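Side-chain contacts in alginate lyase (Bacteroides ovatus, PDB 3NNB), which probably depolymerises alginate, cleaving the glycosidic bonds of this uronic acid polysaccharide by beta-elimination: residues 163-168 / 227-232; 203-206 / 211-214; 213-216 / 221-224. All coordinates share one frame; numbering follows the deposited sequence.

The three contacts lie side by side around helices 210-216 and 221-236. Interaction 1 is the most central, about 8 Å from the centre of the chain, and is polar at heart: a buried glutamine ties loop 163-168 to helix 221-236. Interaction 2 lies farther out, about 17 Å from that centre, but is still largely buried, and it is apolar, an alanine methyl against an indole. Interaction 3 is partly buried and joins helix 210-216 to helix 221-236 through a histidine-carboxylate bond beside a bound citrate. Interactions 1 and 3 both use helix 221-236, interactions 2 and 3 share Ala213 and Glu214, and Met206 packs against both segments of interaction 1.

Interaction 1 of 3, residues 163-168 / 227-232; sequences AGMIDI and DVQLTA
Gln229 reaches from helix 221-236 to the backbone of Met165 (selenomethionine) in loop 163-168, inside a helical fold whose family belongs to the six-hairpin, alpha/alpha-toroid class. Its NE2 donates to Met165 O at 3.0 Å, and the N-H...O angle of 173° makes the bond nearly straight. The acceptor lies in the plane of the glutamine amide, yet NE2 itself stands above the Met165 carbonyl, 63° out of its plane. Ile168 N reaches Met165 O from the opposite face at 3.3 Å, so two donors grip this oxygen, one closing a turn within the loop and the other tying that turn to the helix. The far side of the amide is held too: Gln229 OE1 is hydrogen-bonded to Tyr233 OH, one turn further along the same helix, and bonds at both ends fix the rotation of the group. Ile168 crosses the glutamine at about a right angle, its CG1 3.3 Å from Gln229 OE1. With CG anti to its own carbonyl carbon (chi1 -66°) and an extended chain beyond, Gln229 reaches across to the loop backbone. In the second shell, Leu202 of helix 189-208 backs Ile168. Asp167 anchors the loop toward the strands, OD2 bonding Tyr63 OH and Ser65 OG while OD1 bonds Gln150 NE2.

Interaction 2 of 3, residues 203-206 / 211-214; sequences VEWM and VAAE
Ala212 presses its methyl group against the six-membered ring of Trp205, a CH-pi contact between two consecutive helices, 189-208 and 210-216, joined at a tight corner. The evidence for the face-on approach is direct: Ala212 CB lies 4.1 Å from the ring centroid and 25° off the ring normal. It is displaced toward the rim, with Trp205 CZ3 its nearest ring atom at 3.7 Å. This is the tight part of the contact. The same methyl also meets backbone, standing 3.5 Å from Met206 O and 3.7 Å from Met206 CA, so it sits in the corner between the indole and the helix that carries it. The small side chain allows the backbones to come close, and Met206 CA and Ala212 CA are 5.2 Å apart.

Trp205 holds CG anti to its backbone N (chi1 178°), which swings the indole from the flank of its helix to the start of the next one. There the packing slackens. Val211 meets the ring obliquely, with CB 4.2 Å from Trp205 CZ2, and the tryptophan remains partly exposed, which makes this the solvent side of the contact. Ser209 OG, hydrogen-bonded to Val211 N, holds the corner.

Beyond the two segments, the Trp205 ring meets His145 with planes at about 50°, in the chain leading to strand 148-151. Met206 and Val203 pack instead on helix 221-236, where both touch Leu230 and Tyr233, so helix 189-208 turns one flank to that helix and an adjoining one to the chain before strand 148-151.

Interaction 3 of 3, residues 213-216 / 221-224; sequences AEEQ and NHGL
Glu215 meets His222 across the short connection between helices 210-216 and 221-236. Its CG is anti to the backbone N and the chain then bends at chi2, which brings the carboxylate to the ND1 edge of the imidazole. His222 ND1 donates to Glu215 OE2 at 2.6 Å, with an N-H...O angle of 153°. OE2 lies at the ring edge, near the imidazole plane, and is met on its syn side, 18° out of the carboxylate plane. The two planes are 61° apart; Glu215 OE1, 3.2 Å from His222 ND1, has too poor an angle to bond. The backbone of Glu215 contributes as well, its O receiving a CA-H...O contact from Gly223 CA at 3.4 Å. At Gln216 the backbone of the second helix is nearest, its CA 5.1 Å from Gly223 CA, while Gln216 O is hydrogen-bonded to Arg254 NH2. The bonds at ND1 and, to a bound citrate, at NE2 together hold the imidazole's rotation. This histidine-carboxylate pair, beside a citrate that probably comes from the crystallisation liquor but may mark a pocket, is consistent with the substrate cleft of alpha/alpha-toroid alginate lyases.

Interaction 1 of 3, residues 163-168 / 227-232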
# COMPACT_ATOMS: atom_id res chain seq x y z
N ALA A 163 5.54 5.80 -12.36
CA ALA A 163 5.62 4.53 -11.63
C ALA A 163 6.16 4.69 -10.22
O ALA A 163 5.85 3.90 -9.36
CB ALA A 163 6.45 3.51 -12.42
N GLY A 164 7.00 5.70 -9.98
CA GLY A 164 7.49 5.96 -8.62
C GLY A 164 6.44 6.22 -7.57
O GLY A 164 6.69 6.01 -6.36
N MSE A 165 5.25 6.63 -8.01
CA MSE A 165 4.13 6.85 -7.08
C MSE A 165 3.81 5.60 -6.28
O MSE A 165 3.39 5.69 -5.12
CB MSE A 165 2.87 7.33 -7.82
CG MSE A 165 2.82 8.82 -8.10
SE MSE A 165 2.70 9.89 -6.49
CE MSE A 165 1.24 8.98 -5.64
N ILE A 166 3.98 4.42 -6.87
CA ILE A 166 3.66 3.18 -6.16
C ILE A 166 4.53 3.03 -4.90
O ILE A 166 4.13 2.34 -3.96
CB ILE A 166 3.72 1.93 -7.10
CG1 ILE A 166 2.81 0.79 -6.61
CG2 ILE A 166 5.18 1.39 -7.26
CD1 ILE A 166 1.32 1.08 -6.71
N ASP A 167 5.72 3.62 -4.90
CA ASP A 167 6.66 3.48 -3.77
C ASP A 167 6.03 3.87 -2.44
O ASP A 167 6.42 3.34 -1.39
CB ASP A 167 7.91 4.34 -3.96
CG ASP A 167 8.84 3.85 -5.09
OD1 ASP A 167 8.42 3.00 -5.90
OD2 ASP A 167 9.97 4.39 -5.19
N ILE A 168 5.10 4.84 -2.45
CA ILE A 168 4.54 5.37 -1.22
C ILE A 168 3.16 4.85 -0.93
O ILE A 168 2.46 5.38 -0.08
CB ILE A 168 4.53 6.93 -1.20
CG1 ILE A 168 3.77 7.55 -2.38
CG2 ILE A 168 5.97 7.45 -1.09
CD1 ILE A 168 3.26 9.02 -2.08
N ASP A 227 -5.39 6.49 -7.84
CA ASP A 227 -6.68 7.01 -7.35
C ASP A 227 -6.88 6.71 -5.87
O ASP A 227 -7.38 7.53 -5.12
CB ASP A 227 -7.85 6.44 -8.14
CG ASP A 227 -8.02 7.08 -9.50
OD1 ASP A 227 -7.22 7.95 -9.90
OD2 ASP A 227 -8.99 6.69 -10.20
N VAL A 228 -6.54 5.48 -5.44
CA VAL A 228 -6.65 5.14 -4.02
C VAL A 228 -5.81 6.07 -3.14
O VAL A 228 -6.29 6.57 -2.11
CB VAL A 228 -6.28 3.65 -3.72
CG1 VAL A 228 -6.52 3.31 -2.26
CG2 VAL A 228 -7.09 2.71 -4.61
N GLN A 229 -4.58 6.32 -3.56
CA GLN A 229 -3.69 7.15 -2.78
C GLN A 229 -4.22 8.58 -2.78
O GLN A 229 -4.30 9.20 -1.74
CB GLN A 229 -2.28 7.15 -3.41
CG GLN A 229 -1.56 5.82 -3.39
CD GLN A 229 -0.06 6.00 -3.63
OE1 GLN A 229 0.65 6.54 -2.77
NE2 GLN A 229 0.44 5.51 -4.79
N LEU A 230 -4.63 9.10 -3.94
CA LEU A 230 -5.16 10.47 -3.98
C LEU A 230 -6.36 10.61 -3.02
O LEU A 230 -6.48 11.59 -2.26
CB LEU A 230 -5.56 10.86 -5.41
CG LEU A 230 -5.97 12.34 -5.58
CD1 LEU A 230 -4.74 13.25 -5.46
CD2 LEU A 230 -6.68 12.50 -6.96
N THR A 231 -7.22 9.60 -3.02
CA THR A 231 -8.44 9.61 -2.19
C THR A 231 -8.06 9.61 -0.71
O THR A 231 -8.56 10.43 0.07
CB THR A 231 -9.33 8.46 -2.54
OG1 THR A 231 -9.71 8.55 -3.92
CG2 THR A 231 -10.63 8.48 -1.68
N ALA A 232 -7.18 8.69 -0.31
CA ALA A 232 -6.77 8.61 1.08
C ALA A 232 -6.08 9.90 1.55
O ALA A 232 -6.33 10.37 2.68
CB ALA A 232 -5.81 7.43 1.27

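Interaction 2 of 3, residues 203-206 / 211-214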
# COMPACT_ATOMS: atom_id res chain seq x y z
N VAL A 203 -0.37 16.18 -2.20
CA VAL A 203 -1.59 16.19 -3.01
C VAL A 203 -1.59 17.30 -4.07
O VAL A 203 -1.92 17.03 -5.24
CB VAL A 203 -2.88 16.23 -2.16
CG1 VAL A 203 -4.14 16.47 -3.12
CG2 VAL A 203 -3.03 14.89 -1.33
N GLU A 204 -1.11 18.48 -3.69
CA GLU A 204 -0.90 19.56 -4.66
C GLU A 204 0.04 19.14 -5.78
O GLU A 204 -0.22 19.42 -6.94
CB GLU A 204 -0.37 20.81 -3.96
CG GLU A 204 -1.46 21.50 -3.16
CD GLU A 204 -0.96 22.69 -2.37
OE1 GLU A 204 0.25 22.84 -2.16
OE2 GLU A 204 -1.83 23.45 -1.93
N TRP A 205 1.15 18.48 -5.42
CA TRP A 205 2.07 18.01 -6.42
C TRP A 205 1.40 16.94 -7.29
O TRP A 205 1.61 16.92 -8.52
CB TRP A 205 3.33 17.46 -5.73
CG TRP A 205 4.32 16.91 -6.67
CD1 TRP A 205 5.23 17.62 -7.42
CD2 TRP A 205 4.49 15.54 -7.03
NE1 TRP A 205 5.96 16.77 -8.20
CE2 TRP A 205 5.53 15.49 -8.00
CE3 TRP A 205 3.85 14.36 -6.67
CZ2 TRP A 205 5.92 14.30 -8.59
CZ3 TRP A 205 4.26 13.18 -7.24
CH2 TRP A 205 5.29 13.16 -8.20
N MSE A 206 0.66 16.01 -6.68
CA MSE A 206 0.02 14.92 -7.44
C MSE A 206 -0.96 15.46 -8.49
O MSE A 206 -1.09 14.90 -9.58
CB MSE A 206 -0.73 13.98 -6.51
CG MSE A 206 0.21 13.10 -5.72
SE MSE A 206 -0.72 12.08 -4.35
CE MSE A 206 -1.67 10.86 -5.47
N VAL A 211 5.03 14.33 -13.82
CA VAL A 211 5.49 13.00 -13.43
C VAL A 211 4.31 12.27 -12.80
O VAL A 211 3.98 11.12 -13.18
CB VAL A 211 6.71 13.10 -12.50
CG1 VAL A 211 7.13 11.70 -11.97
CG2 VAL A 211 7.88 13.78 -13.21
N ALA A 212 3.61 12.95 -11.88
CA ALA A 212 2.43 12.34 -11.26
C ALA A 212 1.34 12.07 -12.31
O ALA A 212 0.66 11.06 -12.24
CB ALA A 212 1.90 13.21 -10.12
N ALA A 213 1.17 12.97 -13.28
CA ALA A 213 0.20 12.83 -14.33
C ALA A 213 0.40 11.55 -15.12
O ALA A 213 -0.59 10.93 -15.55
CB ALA A 213 0.24 14.07 -15.30
N GLU A 214 1.67 11.15 -15.31
CA GLU A 214 2.01 9.89 -15.98
C GLU A 214 1.36 8.72 -15.22
O GLU A 214 0.82 7.78 -15.84
CB GLU A 214 3.54 9.66 -16.09
CG GLU A 214 4.40 10.83 -16.69
CD GLU A 214 5.92 10.58 -16.56
OE1 GLU A 214 6.26 9.41 -16.32
OE2 GLU A 214 6.76 11.54 -16.69

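Interaction 3 of 3, residues 213-216 / 221-224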
# COMPACT_ATOMS: atom_id res chain seq x y z
N ALA A 213 1.17 12.97 -13.28
CA ALA A 213 0.20 12.83 -14.33
C ALA A 213 0.40 11.55 -15.12
O ALA A 213 -0.59 10.93 -15.55
CB ALA A 213 0.24 14.07 -15.30
N GLU A 214 1.67 11.15 -15.31
CA GLU A 214 2.01 9.89 -15.98
C GLU A 214 1.36 8.72 -15.22
O GLU A 214 0.82 7.78 -15.84
CB GLU A 214 3.54 9.66 -16.09
CG GLU A 214 4.40 10.83 -16.69
CD GLU A 214 5.92 10.58 -16.56
OE1 GLU A 214 6.26 9.41 -16.32
OE2 GLU A 214 6.76 11.54 -16.69
N GLU A 215 1.42 8.75 -13.89
CA GLU A 215 0.81 7.69 -13.08
C GLU A 215 -0.71 7.72 -13.16
O GLU A 215 -1.39 6.70 -13.24
CB GLU A 215 1.25 7.81 -11.61
CG GLU A 215 0.88 6.56 -10.78
CD GLU A 215 1.83 5.37 -10.96
OE1 GLU A 215 2.34 5.17 -12.09
OE2 GLU A 215 1.99 4.60 -9.96
N GLN A 216 -1.26 8.94 -13.13
CA GLN A 216 -2.71 9.10 -13.19
C GLN A 216 -3.27 8.48 -14.47
O GLN A 216 -4.34 7.89 -14.44
CB GLN A 216 -3.10 10.58 -13.08
CG GLN A 216 -4.61 10.81 -12.91
CD GLN A 216 -5.41 10.79 -14.22
OE1 GLN A 216 -4.90 11.13 -15.30
NE2 GLN A 216 -6.69 10.34 -14.13
N ASN A 221 -2.46 -1.47 -12.89
CA ASN A 221 -2.47 -1.31 -11.44
C ASN A 221 -1.94 0.05 -10.95
O ASN A 221 -2.35 0.53 -9.90
CB ASN A 221 -1.77 -2.48 -10.75
CG ASN A 221 -0.26 -2.46 -10.91
OD1 ASN A 221 0.41 -1.65 -10.25
ND2 ASN A 221 0.31 -3.34 -11.77
N HIS A 222 -1.01 0.65 -11.70
CA HIS A 222 -0.47 1.93 -11.27
C HIS A 222 -1.52 2.99 -11.23
O HIS A 222 -1.57 3.77 -10.30
CB HIS A 222 0.69 2.38 -12.16
CG HIS A 222 2.00 1.77 -11.82
ND1 HIS A 222 2.81 2.28 -10.83
CD2 HIS A 222 2.65 0.71 -12.34
CE1 HIS A 222 3.93 1.57 -10.78
NE2 HIS A 222 3.84 0.59 -11.66
N GLY A 223 -2.36 3.05 -12.26
CA GLY A 223 -3.36 4.08 -12.31
C GLY A 223 -4.48 3.86 -11.30
O GLY A 223 -5.00 4.81 -10.71
N LEU A 224 -4.87 2.60 -11.08
CA LEU A 224 -5.86 2.29 -10.06
C LEU A 224 -5.36 2.68 -8.67
O LEU A 224 -6.06 3.34 -7.88
CB LEU A 224 -6.23 0.81 -10.17
CG LEU A 224 -7.43 0.31 -9.34
CD1 LEU A 224 -8.13 -0.87 -10.02
CD2 LEU A 224 -7.01 -0.07 -7.92